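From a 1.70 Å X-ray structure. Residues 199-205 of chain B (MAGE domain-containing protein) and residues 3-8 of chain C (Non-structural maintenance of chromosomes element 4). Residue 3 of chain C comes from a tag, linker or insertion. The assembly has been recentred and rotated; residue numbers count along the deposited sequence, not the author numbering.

Chain B 199-205: KSWTTQY
Chain C 3-8: HMTVFD

The start of a helix in a MAGE domain-containing protein (chain B) meets an extended segment of non-structural maintenance of chromosomes element 4 (chain C), and the two stretches bury 385 Å², both sides summed. In the backbone of chain B, K199(B) (m, t, p, t) and S200(B) (m) end a 3-10 segment (phi/psi -71/-12 and -57/-34), W201(B) breaks out at -97/72 as N-cap residue, and T202(B) to Y205(B) (chi1 t, chi2 89°) are helical, with phi from -51 to -70 and psi from -34 to -49. The first helical turn is closed by Y205(B) N donating to W201(B) O at 2.7 Å; a weak bond runs from T202(B) N to S200(B) O at 3.2 Å. From M4(C) to D8(C), chain C is extended, with phi between -75 and -115 and psi between 101 and 139. It runs across the helix start, neither parallel nor antiparallel to it. Register is set by T203(B) CA and T5(C) CA, 5.6 Å apart, each residue directing its CA-to-CB bond toward the other stretch.

All four hydrogen bonds converge on T5(C), the residue most covered by chain B. T203(B) (chi1 -57°, m) and T5(C) (chi1 58°, p) exchange a reciprocal pair, T203(B) N to T5(C) OG1 at 3.1 Å and T5(C) N to T203(B) OG1 at 3.0 Å, so each hydroxyl oxygen accepts from the other residue's backbone amide. Q204(B) (m, p, chi3 -7°) has a sideways CA-to-CB bond, but its end comes nearer and grips T5(C) twice: T5(C) OG1 donates to Q204(B) OE1 at 2.7 Å, and Q204(B) NE2 donates to T5(C) O at 2.9 Å. T5(C) OG1 thus acts as acceptor and donor at once.

In the aromatic and apolar packing, F7(C) (chi1 180°, t; chi2 65°) turns its ring edge to one face of W201(B) (chi1 -56°, m; chi2 100°). The six-membered ring of W201(B) and the F7(C) ring have centroids 5.5 Å apart and planes at 62°, and W201(B) CH2 lies 3.7 Å from F7(C) CD1. T202(B) CB (side chain m) meets T5(C) CG2 at 3.8 Å.

Van der Waals contacts with a polar atom join W201(B) CZ3 to V6(C) O at 3.3 Å, at the indole edge, and T203(B) OG1 to M4(C) CB (side chain m, t, p) at 3.6 Å. The CA-to-CB bond of V6(C) (chi1 179°, t) points away from chain B. Tag-derived H3(C) (chi1 t, chi2 -67°) barely touches chain B. D8(C) (chi1 -179°, t; chi2 0°), with a sideways CA-to-CB bond, is an N-cap residue whose side chain caps a backbone N just past the stretch.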

# COMPACT_ATOMS: atom_id res chain seq x y z
N LYS B 199 32.77 -11.38 5.99
CA LYS B 199 33.81 -12.39 5.89
C LYS B 199 34.14 -13.04 7.23
O LYS B 199 34.84 -14.06 7.24
CB LYS B 199 35.08 -11.81 5.27
CG LYS B 199 34.95 -11.48 3.80
CD LYS B 199 36.30 -11.49 3.08
CE LYS B 199 36.65 -12.90 2.59
NZ LYS B 199 37.90 -12.93 1.77
N SER B 200 33.66 -12.48 8.35
CA SER B 200 33.79 -13.17 9.64
C SER B 200 33.15 -14.55 9.59
O SER B 200 33.63 -15.49 10.24
CB SER B 200 33.13 -12.35 10.76
OG SER B 200 33.59 -11.01 10.77
N TRP B 201 32.06 -14.69 8.84
CA TRP B 201 31.32 -15.94 8.76
C TRP B 201 31.76 -16.73 7.53
O TRP B 201 31.02 -16.87 6.55
CB TRP B 201 29.82 -15.65 8.72
CG TRP B 201 29.30 -14.84 9.86
CD1 TRP B 201 29.03 -13.50 9.86
CD2 TRP B 201 28.96 -15.33 11.15
NE1 TRP B 201 28.54 -13.12 11.08
CE2 TRP B 201 28.48 -14.23 11.90
CE3 TRP B 201 29.00 -16.59 11.75
CZ2 TRP B 201 28.07 -14.35 13.22
CZ3 TRP B 201 28.59 -16.71 13.06
CH2 TRP B 201 28.13 -15.59 13.78
N THR B 202 32.97 -17.28 7.62
CA THR B 202 33.62 -17.91 6.47
C THR B 202 32.72 -18.92 5.77
O THR B 202 32.62 -18.95 4.54
CB THR B 202 34.92 -18.59 6.91
OG1 THR B 202 35.79 -17.62 7.50
CG2 THR B 202 35.62 -19.21 5.72
N THR B 203 32.07 -19.78 6.55
CA THR B 203 31.24 -20.84 5.97
C THR B 203 30.04 -20.26 5.23
O THR B 203 29.75 -20.64 4.09
CB THR B 203 30.77 -21.79 7.07
OG1 THR B 203 31.92 -22.32 7.76
CG2 THR B 203 29.96 -22.93 6.47
N GLN B 204 29.32 -19.34 5.88
CA GLN B 204 28.15 -18.74 5.26
C GLN B 204 28.54 -17.81 4.11
O GLN B 204 27.83 -17.74 3.10
CB GLN B 204 27.34 -18.01 6.33
CG GLN B 204 26.76 -18.97 7.42
CD GLN B 204 27.74 -19.32 8.55
OE1 GLN B 204 28.92 -18.98 8.51
NE2 GLN B 204 27.23 -20.00 9.57
N TYR B 205 29.67 -17.13 4.24
CA TYR B 205 30.16 -16.29 3.15
C TYR B 205 30.41 -17.11 1.89
O TYR B 205 30.04 -16.69 0.78
CB TYR B 205 31.44 -15.58 3.58
CG TYR B 205 31.90 -14.52 2.62
CD1 TYR B 205 31.45 -13.22 2.73
CD2 TYR B 205 32.81 -14.82 1.61
CE1 TYR B 205 31.88 -12.24 1.86
CE2 TYR B 205 33.24 -13.85 0.73
CZ TYR B 205 32.77 -12.56 0.86
OH TYR B 205 33.20 -11.59 -0.01
N HIS C 3 36.60 -27.14 10.04
CA HIS C 3 36.20 -26.03 10.91
C HIS C 3 35.15 -25.17 10.21
O HIS C 3 35.41 -24.60 9.15
CB HIS C 3 37.42 -25.19 11.30
CG HIS C 3 37.13 -24.15 12.35
ND1 HIS C 3 36.33 -23.06 12.11
CD2 HIS C 3 37.57 -24.03 13.62
CE1 HIS C 3 36.26 -22.32 13.20
NE2 HIS C 3 37.01 -22.88 14.13
N MET C 4 33.97 -25.09 10.81
CA MET C 4 32.87 -24.28 10.29
C MET C 4 32.57 -23.16 11.26
O MET C 4 32.57 -23.36 12.48
CB MET C 4 31.62 -25.13 10.06
CG MET C 4 31.76 -26.20 8.99
SD MET C 4 30.32 -27.28 8.90
CE MET C 4 29.00 -26.09 8.70
N THR C 5 32.31 -21.97 10.73
CA THR C 5 31.90 -20.83 11.54
C THR C 5 30.44 -21.05 11.95
O THR C 5 29.52 -20.82 11.17
CB THR C 5 32.07 -19.52 10.77
OG1 THR C 5 31.30 -19.58 9.56
CG2 THR C 5 33.55 -19.31 10.42
N VAL C 6 30.24 -21.50 13.19
CA VAL C 6 28.91 -21.80 13.71
C VAL C 6 28.20 -20.51 14.09
O VAL C 6 28.80 -19.61 14.68
CB VAL C 6 29.01 -22.75 14.92
CG1 VAL C 6 27.63 -23.05 15.49
CG2 VAL C 6 29.72 -24.04 14.52
N PHE C 7 26.91 -20.43 13.76
CA PHE C 7 26.09 -19.26 14.06
C PHE C 7 25.45 -19.41 15.44
O PHE C 7 24.89 -20.47 15.75
CB PHE C 7 25.00 -19.08 12.99
CG PHE C 7 24.09 -17.89 13.22
CD1 PHE C 7 24.59 -16.60 13.17
CD2 PHE C 7 22.74 -18.08 13.46
CE1 PHE C 7 23.76 -15.51 13.36
CE2 PHE C 7 21.90 -16.99 13.64
CZ PHE C 7 22.41 -15.70 13.59
N ASP C 8 25.52 -18.35 16.24
CA ASP C 8 24.96 -18.34 17.59
C ASP C 8 23.63 -17.58 17.59
O ASP C 8 23.63 -16.34 17.58
CB ASP C 8 25.95 -17.70 18.56
CG ASP C 8 25.45 -17.67 20.00
OD1 ASP C 8 24.33 -18.15 20.28
OD2 ASP C 8 26.20 -17.15 20.86